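Local coordinates for prolyl endopeptidase (Myxococcus xanthus, PDB 2BKL), which is a serine protease that probably hydrolyses oligopeptides after proline and, far less readily, after alanine, at residues A[181-186]-A[204-209]; A[363-368]-A[379-384]; A[387-392]-A[403-408]. One frame throughout, in Å; residues are numbered along the deposited sequence.

Contact 1 (A[181-186]-A[204-209])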
loop_
_atom_site.group_PDB
_atom_site.type_symbol
_atom_site.label_atom_id
_atom_site.label_comp_id
_atom_site.label_asym_id
_atom_site.label_seq_id
_atom_site.Cartn_x
_atom_site.Cartn_y
_atom_site.Cartn_z
ATOM N N GLY A 181 -18.662 19.004 13.254
ATOM C CA GLY A 181 -17.253 18.765 13.511
ATOM C C GLY A 181 -16.930 17.301 13.279
ATOM O O GLY A 181 -17.778 16.499 12.809
ATOM N N PHE A 182 -15.691 16.924 13.536
ATOM C CA PHE A 182 -15.245 15.574 13.241
ATOM C C PHE A 182 -14.204 15.083 14.255
ATOM O O PHE A 182 -13.438 15.870 14.843
ATOM C CB PHE A 182 -14.686 15.493 11.831
ATOM C CG PHE A 182 -13.635 16.524 11.516
ATOM C CD1 PHE A 182 -12.294 16.326 11.909
ATOM C CD2 PHE A 182 -13.952 17.651 10.767
ATOM C CE1 PHE A 182 -11.329 17.290 11.591
ATOM C CE2 PHE A 182 -12.966 18.608 10.447
ATOM C CZ PHE A 182 -11.679 18.407 10.847
ATOM N N TYR A 183 -14.218 13.777 14.490
ATOM C CA TYR A 183 -13.148 13.077 15.208
ATOM C C TYR A 183 -11.988 12.825 14.274
ATOM O O TYR A 183 -12.176 12.553 13.094
ATOM C CB TYR A 183 -13.656 11.732 15.722
ATOM C CG TYR A 183 -14.713 11.835 16.802
ATOM C CD1 TYR A 183 -14.372 11.956 18.157
ATOM C CD2 TYR A 183 -16.067 11.765 16.488
ATOM C CE1 TYR A 183 -15.312 12.031 19.118
ATOM C CE2 TYR A 183 -17.024 11.876 17.467
ATOM C CZ TYR A 183 -16.640 11.988 18.780
ATOM O OH TYR A 183 -17.567 12.076 19.792
ATOM N N TYR A 184 -10.773 12.876 14.789
ATOM C CA TYR A 184 -9.602 12.624 13.953
ATOM C C TYR A 184 -8.393 12.263 14.804
ATOM O O TYR A 184 -8.341 12.534 16.001
ATOM C CB TYR A 184 -9.275 13.834 13.047
ATOM C CG TYR A 184 -8.799 15.037 13.828
ATOM C CD1 TYR A 184 -9.664 15.819 14.588
ATOM C CD2 TYR A 184 -7.456 15.333 13.915
ATOM C CE1 TYR A 184 -9.204 16.901 15.346
ATOM C CE2 TYR A 184 -6.994 16.418 14.661
ATOM C CZ TYR A 184 -7.867 17.184 15.394
ATOM O OH TYR A 184 -7.410 18.241 16.147
ATOM N N GLU A 185 -7.423 11.662 14.138
ATOM C CA GLU A 185 -6.150 11.218 14.704
ATOM C C GLU A 185 -5.130 12.323 14.503
ATOM O O GLU A 185 -4.924 12.789 13.386
ATOM C CB GLU A 185 -5.671 9.978 13.979
ATOM C CG GLU A 185 -6.594 8.768 14.019
ATOM C CD GLU A 185 -7.942 8.881 13.293
ATOM O OE1 GLU A 185 -8.090 9.592 12.299
ATOM O OE2 GLU A 185 -8.936 8.233 13.738
ATOM N N TRP A 186 -4.506 12.756 15.602
ATOM C CA TRP A 186 -3.663 13.945 15.632
ATOM C C TRP A 186 -2.271 13.623 16.185
ATOM O O TRP A 186 -2.145 12.883 17.157
ATOM C CB TRP A 186 -4.310 15.009 16.537
ATOM C CG TRP A 186 -3.566 16.290 16.540
ATOM C CD1 TRP A 186 -3.372 17.151 15.489
ATOM C CD2 TRP A 186 -2.921 16.886 17.662
ATOM N NE1 TRP A 186 -2.626 18.235 15.898
ATOM C CE2 TRP A 186 -2.357 18.106 17.228
ATOM C CE3 TRP A 186 -2.773 16.519 18.996
ATOM C CZ2 TRP A 186 -1.642 18.945 18.086
ATOM C CZ3 TRP A 186 -2.068 17.355 19.851
ATOM C CH2 TRP A 186 -1.516 18.545 19.390
ATOM N N ILE A 204 -6.526 10.879 19.750
ATOM C CA ILE A 204 -7.811 11.153 19.122
ATOM C C ILE A 204 -8.365 12.454 19.665
ATOM O O ILE A 204 -8.418 12.612 20.877
ATOM C CB ILE A 204 -8.822 10.026 19.346
ATOM C CG1 ILE A 204 -8.241 8.657 18.995
ATOM C CG2 ILE A 204 -10.125 10.316 18.578
ATOM C CD1 ILE A 204 -7.719 8.480 17.603
ATOM N N ARG A 205 -8.711 13.378 18.762
ATOM C CA ARG A 205 -9.303 14.667 19.111
ATOM C C ARG A 205 -10.632 14.875 18.385
ATOM O O ARG A 205 -10.950 14.153 17.457
ATOM C CB ARG A 205 -8.340 15.808 18.803
ATOM C CG ARG A 205 -7.016 15.675 19.589
ATOM C CD ARG A 205 -6.348 17.008 19.874
ATOM N NE ARG A 205 -6.130 17.785 18.662
ATOM C CZ ARG A 205 -5.561 18.998 18.651
ATOM N NH1 ARG A 205 -5.121 19.532 19.794
ATOM N NH2 ARG A 205 -5.428 19.672 17.516
ATOM N N TYR A 206 -11.403 15.852 18.847
ATOM C CA TYR A 206 -12.636 16.267 18.174
ATOM C C TYR A 206 -12.482 17.718 17.812
ATOM O O TYR A 206 -12.192 18.556 18.677
ATOM C CB TYR A 206 -13.899 16.089 19.020
ATOM C CG TYR A 206 -15.158 16.414 18.233
ATOM C CD1 TYR A 206 -15.737 15.467 17.432
ATOM C CD2 TYR A 206 -15.741 17.666 18.262
ATOM C CE1 TYR A 206 -16.863 15.742 16.670
ATOM C CE2 TYR A 206 -16.872 17.954 17.508
ATOM C CZ TYR A 206 -17.435 16.974 16.721
ATOM O OH TYR A 206 -18.553 17.279 15.969
ATOM N N HIS A 207 -12.679 18.034 16.548
ATOM C CA HIS A 207 -12.609 19.411 16.084
ATOM C C HIS A 207 -14.027 19.907 15.806
ATOM O O HIS A 207 -14.751 19.330 14.986
ATOM C CB HIS A 207 -11.779 19.557 14.821
ATOM C CG HIS A 207 -11.741 20.966 14.343
ATOM N ND1 HIS A 207 -11.301 21.982 15.153
ATOM C CD2 HIS A 207 -12.178 21.547 13.205
ATOM C CE1 HIS A 207 -11.430 23.132 14.516
ATOM N NE2 HIS A 207 -11.951 22.903 13.331
ATOM N N THR A 208 -14.431 20.957 16.505
ATOM C CA THR A 208 -15.692 21.635 16.213
ATOM C C THR A 208 -15.445 22.690 15.134
ATOM O O THR A 208 -14.554 23.540 15.288
ATOM C CB THR A 208 -16.228 22.289 17.489
ATOM O OG1 THR A 208 -16.577 21.287 18.473
ATOM C CG2 THR A 208 -17.541 23.071 17.195
ATOM N N LEU A 209 -16.172 22.642 14.029
ATOM C CA LEU A 209 -15.961 23.589 12.941
ATOM C C LEU A 209 -16.148 25.002 13.442
ATOM O O LEU A 209 -17.097 25.286 14.192
ATOM C CB LEU A 209 -16.959 23.383 11.799
ATOM C CG LEU A 209 -16.842 22.188 10.874
ATOM C CD1 LEU A 209 -17.738 22.385 9.629
ATOM C CD2 LEU A 209 -15.415 21.935 10.450
#

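Contact 2 (A[363-368]-A[379-384])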
loop_
_atom_site.group_PDB
_atom_site.type_symbol
_atom_site.label_atom_id
_atom_site.label_comp_id
_atom_site.label_asym_id
_atom_site.label_seq_id
_atom_site.Cartn_x
_atom_site.Cartn_y
_atom_site.Cartn_z
ATOM N N GLY A 363 -10.720 -11.707 -12.536
ATOM C CA GLY A 363 -9.942 -10.521 -12.213
ATOM C C GLY A 363 -10.033 -10.216 -10.735
ATOM O O GLY A 363 -10.058 -11.107 -9.905
ATOM N N ALA A 364 -10.085 -8.924 -10.387
ATOM C CA ALA A 364 -10.139 -8.468 -8.994
ATOM C C ALA A 364 -11.355 -7.570 -8.799
ATOM O O ALA A 364 -11.547 -6.620 -9.518
ATOM C CB ALA A 364 -8.882 -7.715 -8.575
ATOM N N ALA A 365 -12.139 -7.851 -7.787
ATOM C CA ALA A 365 -13.316 -7.051 -7.454
ATOM C C ALA A 365 -13.208 -6.494 -6.062
ATOM O O ALA A 365 -12.831 -7.229 -5.139
ATOM C CB ALA A 365 -14.564 -7.876 -7.579
ATOM N N SER A 366 -13.587 -5.226 -5.859
ATOM C CA SER A 366 -13.692 -4.662 -4.533
ATOM C C SER A 366 -14.954 -5.172 -3.841
ATOM O O SER A 366 -15.870 -5.691 -4.484
ATOM C CB SER A 366 -13.737 -3.134 -4.589
ATOM O OG SER A 366 -15.015 -2.691 -5.069
ATOM N N ASN A 367 -15.023 -4.962 -2.535
ATOM C CA ASN A 367 -16.270 -5.149 -1.826
ATOM C C ASN A 367 -17.251 -4.088 -2.294
ATOM O O ASN A 367 -16.868 -3.075 -2.887
ATOM C CB ASN A 367 -16.050 -5.104 -0.314
ATOM C CG ASN A 367 -17.121 -5.854 0.463
ATOM O OD1 ASN A 367 -17.982 -6.461 -0.110
ATOM N ND2 ASN A 367 -17.006 -5.861 1.778
ATOM N N LEU A 368 -18.520 -4.309 -2.032
ATOM C CA LEU A 368 -19.511 -3.290 -2.289
ATOM C C LEU A 368 -19.278 -2.083 -1.402
ATOM O O LEU A 368 -18.905 -2.206 -0.230
ATOM C CB LEU A 368 -20.903 -3.832 -2.068
ATOM C CG LEU A 368 -21.394 -4.909 -3.019
ATOM C CD1 LEU A 368 -22.807 -5.335 -2.633
ATOM C CD2 LEU A 368 -21.343 -4.430 -4.452
ATOM N N TYR A 379 -19.160 -1.385 -6.981
ATOM C CA TYR A 379 -17.906 -2.085 -6.844
ATOM C C TYR A 379 -17.047 -1.867 -8.068
ATOM O O TYR A 379 -17.539 -1.545 -9.158
ATOM C CB TYR A 379 -18.098 -3.583 -6.564
ATOM C CG TYR A 379 -18.503 -4.444 -7.736
ATOM C CD1 TYR A 379 -19.831 -4.666 -8.035
ATOM C CD2 TYR A 379 -17.542 -5.083 -8.523
ATOM C CE1 TYR A 379 -20.206 -5.507 -9.123
ATOM C CE2 TYR A 379 -17.902 -5.893 -9.576
ATOM C CZ TYR A 379 -19.246 -6.073 -9.881
ATOM O OH TYR A 379 -19.559 -6.919 -10.930
ATOM N N VAL A 380 -15.750 -2.016 -7.855
ATOM C CA VAL A 380 -14.751 -1.867 -8.904
ATOM C C VAL A 380 -14.253 -3.221 -9.325
ATOM O O VAL A 380 -13.991 -4.071 -8.476
ATOM C CB VAL A 380 -13.578 -1.031 -8.345
ATOM C CG1 VAL A 380 -12.489 -0.817 -9.386
ATOM C CG2 VAL A 380 -14.043 0.319 -7.799
ATOM N N PHE A 381 -14.134 -3.431 -10.631
ATOM C CA PHE A 381 -13.553 -4.639 -11.193
ATOM C C PHE A 381 -12.400 -4.320 -12.132
ATOM O O PHE A 381 -12.492 -3.421 -12.963
ATOM C CB PHE A 381 -14.616 -5.434 -11.930
ATOM C CG PHE A 381 -14.081 -6.670 -12.570
ATOM C CD1 PHE A 381 -13.958 -7.836 -11.829
ATOM C CD2 PHE A 381 -13.699 -6.661 -13.895
ATOM C CE1 PHE A 381 -13.453 -8.967 -12.389
ATOM C CE2 PHE A 381 -13.180 -7.775 -14.466
ATOM C CZ PHE A 381 -13.061 -8.940 -13.729
ATOM N N THR A 382 -11.293 -5.029 -11.985
ATOM C CA THR A 382 -10.156 -4.911 -12.904
ATOM C C THR A 382 -9.647 -6.308 -13.186
ATOM O O THR A 382 -9.941 -7.251 -12.489
ATOM C CB THR A 382 -8.960 -4.086 -12.353
ATOM O OG1 THR A 382 -8.494 -4.679 -11.107
ATOM C CG2 THR A 382 -9.367 -2.698 -11.965
ATOM N N SER A 383 -8.799 -6.420 -14.190
ATOM C CA SER A 383 -7.973 -7.623 -14.355
ATOM C C SER A 383 -6.650 -7.175 -14.915
ATOM O O SER A 383 -6.454 -6.007 -15.213
ATOM C CB SER A 383 -8.629 -8.668 -15.288
ATOM O OG SER A 383 -8.419 -8.386 -16.665
ATOM N N PHE A 384 -5.697 -8.092 -15.022
ATOM C CA PHE A 384 -4.396 -7.730 -15.557
ATOM C C PHE A 384 -4.486 -7.165 -16.974
ATOM O O PHE A 384 -3.583 -6.428 -17.390
ATOM C CB PHE A 384 -3.412 -8.919 -15.539
ATOM C CG PHE A 384 -2.875 -9.244 -14.180
ATOM C CD1 PHE A 384 -1.975 -8.406 -13.534
ATOM C CD2 PHE A 384 -3.271 -10.398 -13.534
ATOM C CE1 PHE A 384 -1.503 -8.740 -12.252
ATOM C CE2 PHE A 384 -2.821 -10.726 -12.272
ATOM C CZ PHE A 384 -1.937 -9.901 -11.626
#

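Contact 3 (A[387-392]-A[403-408])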
loop_
_atom_site.group_PDB
_atom_site.type_symbol
_atom_site.label_atom_id
_atom_site.label_comp_id
_atom_site.label_asym_id
_atom_site.label_seq_id
_atom_site.Cartn_x
_atom_site.Cartn_y
_atom_site.Cartn_z
ATOM N N PRO A 387 -8.967 -2.715 -17.950
ATOM C CA PRO A 387 -9.014 -1.453 -17.205
ATOM C C PRO A 387 -10.213 -1.347 -16.245
ATOM O O PRO A 387 -11.219 -2.012 -16.483
ATOM C CB PRO A 387 -9.092 -0.392 -18.332
ATOM C CG PRO A 387 -8.490 -1.047 -19.486
ATOM C CD PRO A 387 -8.889 -2.481 -19.401
ATOM N N ARG A 388 -10.115 -0.513 -15.207
ATOM C CA ARG A 388 -11.139 -0.402 -14.174
ATOM C C ARG A 388 -12.518 -0.193 -14.739
ATOM O O ARG A 388 -12.747 0.667 -15.570
ATOM C CB ARG A 388 -10.851 0.773 -13.216
ATOM C CG ARG A 388 -9.846 0.489 -12.139
ATOM C CD ARG A 388 -9.288 1.748 -11.478
ATOM N NE ARG A 388 -10.315 2.683 -11.016
ATOM C CZ ARG A 388 -10.764 2.767 -9.756
ATOM N NH1 ARG A 388 -10.273 1.984 -8.799
ATOM N NH2 ARG A 388 -11.706 3.660 -9.444
ATOM N N GLN A 389 -13.439 -1.000 -14.242
ATOM C CA GLN A 389 -14.851 -0.867 -14.498
ATOM C C GLN A 389 -15.534 -0.703 -13.162
ATOM O O GLN A 389 -15.197 -1.397 -12.219
ATOM C CB GLN A 389 -15.367 -2.128 -15.135
ATOM C CG GLN A 389 -14.759 -2.388 -16.526
ATOM C CD GLN A 389 -15.154 -3.710 -17.136
ATOM O OE1 GLN A 389 -15.749 -4.570 -16.483
ATOM N NE2 GLN A 389 -14.771 -3.901 -18.390
ATOM N N ILE A 390 -16.507 0.176 -13.072
ATOM C CA ILE A 390 -17.323 0.318 -11.893
ATOM C C ILE A 390 -18.738 -0.084 -12.204
ATOM O O ILE A 390 -19.302 0.354 -13.187
ATOM C CB ILE A 390 -17.304 1.755 -11.377
ATOM C CG1 ILE A 390 -15.877 2.199 -11.068
ATOM C CG2 ILE A 390 -18.226 1.884 -10.162
ATOM C CD1 ILE A 390 -15.807 3.662 -10.721
ATOM N N TYR A 391 -19.298 -0.932 -11.354
ATOM C CA TYR A 391 -20.675 -1.379 -11.458
ATOM C C TYR A 391 -21.511 -0.775 -10.351
ATOM O O TYR A 391 -21.075 -0.675 -9.199
ATOM C CB TYR A 391 -20.744 -2.919 -11.410
ATOM C CG TYR A 391 -20.188 -3.513 -12.672
ATOM C CD1 TYR A 391 -18.828 -3.712 -12.813
ATOM C CD2 TYR A 391 -21.007 -3.848 -13.718
ATOM C CE1 TYR A 391 -18.300 -4.193 -13.962
ATOM C CE2 TYR A 391 -20.482 -4.373 -14.905
ATOM C CZ TYR A 391 -19.119 -4.529 -15.001
ATOM O OH TYR A 391 -18.553 -5.055 -16.144
ATOM N N LYS A 392 -22.724 -0.377 -10.710
ATOM C CA LYS A 392 -23.705 0.094 -9.755
ATOM C C LYS A 392 -24.705 -1.040 -9.582
ATOM O O LYS A 392 -25.265 -1.553 -10.555
ATOM C CB LYS A 392 -24.389 1.361 -10.259
ATOM C CG LYS A 392 -25.477 1.899 -9.331
ATOM C CD LYS A 392 -26.084 3.193 -9.876
ATOM C CE LYS A 392 -27.437 3.478 -9.292
ATOM N NZ LYS A 392 -28.145 4.536 -10.056
ATOM N N TRP A 403 -21.402 1.284 -14.734
ATOM C CA TRP A 403 -21.520 2.682 -14.406
ATOM C C TRP A 403 -20.388 3.510 -15.029
ATOM O O TRP A 403 -20.616 4.641 -15.435
ATOM C CB TRP A 403 -21.545 2.838 -12.891
ATOM C CG TRP A 403 -21.820 4.221 -12.360
ATOM C CD1 TRP A 403 -23.041 4.828 -12.263
ATOM C CD2 TRP A 403 -20.881 5.129 -11.794
ATOM N NE1 TRP A 403 -22.909 6.069 -11.695
ATOM C CE2 TRP A 403 -21.591 6.288 -11.406
ATOM C CE3 TRP A 403 -19.492 5.107 -11.611
ATOM C CZ2 TRP A 403 -20.967 7.389 -10.819
ATOM C CZ3 TRP A 403 -18.877 6.194 -11.016
ATOM C CH2 TRP A 403 -19.615 7.328 -10.634
ATOM N N ALA A 404 -19.167 2.979 -15.021
ATOM C CA ALA A 404 -18.023 3.645 -15.634
ATOM C C ALA A 404 -17.028 2.616 -16.092
ATOM O O ALA A 404 -16.946 1.554 -15.529
ATOM C CB ALA A 404 -17.360 4.599 -14.635
ATOM N N LYS A 405 -16.273 2.949 -17.138
ATOM C CA LYS A 405 -15.221 2.100 -17.665
ATOM C C LYS A 405 -14.124 3.004 -18.180
ATOM O O LYS A 405 -14.417 3.966 -18.888
ATOM C CB LYS A 405 -15.808 1.258 -18.809
ATOM C CG LYS A 405 -14.851 0.377 -19.562
ATOM C CD LYS A 405 -15.597 -0.606 -20.491
ATOM C CE LYS A 405 -16.117 0.061 -21.766
ATOM N NZ LYS A 405 -15.264 -0.217 -22.985
ATOM N N VAL A 406 -12.874 2.723 -17.815
ATOM C CA VAL A 406 -11.720 3.459 -18.356
ATOM C C VAL A 406 -11.378 2.948 -19.747
ATOM O O VAL A 406 -11.126 1.756 -19.938
ATOM C CB VAL A 406 -10.480 3.331 -17.446
ATOM C CG1 VAL A 406 -9.369 4.168 -18.003
ATOM C CG2 VAL A 406 -10.798 3.784 -16.024
ATOM N N ASP A 407 -11.405 3.845 -20.725
ATOM C CA ASP A 407 -11.025 3.510 -22.082
ATOM C C ASP A 407 -9.499 3.658 -22.188
ATOM O O ASP A 407 -8.930 4.696 -21.818
ATOM C CB ASP A 407 -11.742 4.433 -23.069
ATOM C CG ASP A 407 -13.201 4.039 -23.273
ATOM O OD1 ASP A 407 -14.050 4.393 -22.428
ATOM O OD2 ASP A 407 -13.589 3.355 -24.249
ATOM N N VAL A 408 -8.845 2.606 -22.652
ATOM C CA VAL A 408 -7.396 2.578 -22.788
ATOM C C VAL A 408 -7.083 2.072 -24.206
ATOM O O VAL A 408 -7.714 1.129 -24.665
ATOM C CB VAL A 408 -6.786 1.619 -21.723
ATOM C CG1 VAL A 408 -5.290 1.500 -21.879
ATOM C CG2 VAL A 408 -7.093 2.095 -20.314
#

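Contact 1 (A[181-186]-A[204-209])
Residues 181-186 and 204-208 run as antiparallel strands, their axes 4.7 Å apart at closest approach, with Phe182 facing His207 and Tyr184 facing Arg205 as hydrogen-bonded pairs. On the face carrying Tyr184 and Arg205, both NE and NH2 of Arg205 donate to Tyr184 OH, at 2.9 Å and 2.8 Å respectively. Both bonds are bent, to about 130° at the hydrogen, since one oxygen serves two donors. The bend of the Arg205 chain at chi3 (-55°) sets NE beside that hydroxyl, which meets the guanidinium at its edge. One guanidinium face lies flat on Trp186, 6° from parallel, with Arg205 CZ 3.6 Å from the centroid of the six-membered ring, a stacked cation-pi contact. Farther along this side, His207 CB sits over the Phe182 ring, off toward the rim, in a CH-pi contact. The other face carries an edge-to-face pair: Tyr206 CD1 stands over the centre of the Tyr183 ring, 3.8 Å from Tyr183 CG. Asp216 bonds Tyr184 OH and His207 ND1, and Asp163 bonds His207 NE2; the Asp216-Arg205 ion pair is long and weak. The buried guanidinium thus has a hydroxyl and a pi face as near partners, and the Asp216 carboxylate bonded to that hydroxyl probably makes it a stronger acceptor.

Contact 2 (A[363-368]-A[379-384])
Residues 363-368 run against 379-383, their end-to-end directions 171° apart. Ala364 and Thr382 form a hydrogen-bonded pair, Ala364 N reaching Thr382 O at 2.7 Å, and Ala365 and Phe381 make the next, non-hydrogen-bonded pair. Ser366 N still donates to Val380 O at 2.9 Å, but the return bond goes to a side chain: Val380 N donates to Ser366 OG at 3.0 Å, nearly straight with an N-H...O angle of 175°. Ser366 OG lies between the backbone N and the carbonyl carbon (chi1 74°), and it donates a hydrogen bond to Asn367 O. Ser366 O, buried by the contact, has no partner in the model, which is the evidence that the hydroxyl takes the place of a strand carbonyl just where the regular pairing stops. An alanine here would probably leave Val380 N without this acceptor and Asn367 O without its hydroxyl donor, letting the end of the pairing fray. Apolar contacts fill the flank: Leu368 CD2 meets Tyr379 CD1 at 3.9 Å, and Ala365 CB approaches the edge of the Phe381 ring, near its plane. The end of that ring lies beside Gly363, whose CA fits closely against Phe381 CZ at 3.8 Å and Thr382 O at 3.3 Å. Thr382 OG1 is hydrogen-bonded to Ala462 O. Together these segments are the first hairpin of an up-and-down, four-stranded antiparallel blade, the repeating unit of the beta-propeller in prolyl oligopeptidases, with the short strand 364-365 at one border.

Contact 3 (A[387-392]-A[403-408])
Ile390 O is gripped by two successive amides across the contact, Trp403 N at 2.8 Å and Ala404 N at 3.2 Å. The first donor lies in the carbonyl plane and the second is tilted 18° from it. Two residues opposite one make a classic beta bulge, and the helix-like psi of Trp403 (-40°) marks the kink. Past the bulge Ile390 N donates to Ala404 O, and Val406 N to Arg388 O at 3.0 Å. The indole of Trp403 lies side by side with Ile390, both side chains pointing the same way; Trp403 CE3 is 3.8 Å from Ile390 CG2. Tyr378 also meets the indole edge-to-face. Ala404 CB adds a looser contact with Ile390 CD1. On the opposite face, Gln389 and Lys405 run alongside each other, Gln389 CG being 4.1 Å from Lys405 CG, an approach of their aliphatic parts. The amide oxygen is occupied within its own strand, since Tyr391 OH donates to Gln389 OE1 at 2.9 Å from 49° above the carbonyl plane. At the Pro387 end, Pro387 CG packs on Val408 CG2 at 3.5 Å. Ile390, Trp403, Ala404 and Val406 also touch strand 71-78, which belongs to another four-stranded sheet. The pair is the closing hairpin of a propeller blade, bulged near its turn, whose apolar face packs on the first blade in the chain, consistent with a ring shut by side-chain packing.

In the fold
Contacts 2 and 3 belong to one four-stranded sheet, strands 364-365, 376-383, 386-394 and 400-405 in order, and their centres lie about 10 Å apart. The middle strands join them: Phe381 N lies 2.8 Å from Gln389 O, a probable hydrogen bond. Contact 1 joins the two middle strands of a separate blade, its centre about 33 Å from that of contact 2 and 35 Å from that of contact 3. Contacts 1 and 2 are buried, contact 3 is at the surface. The chemistry differs: contact 1 buries aromatics and an arginine, contact 2 sets small residues against aromatic rings, with a serine standing in for backbone, and contact 3 has indole-isoleucine packing on one face and polar chains on the other.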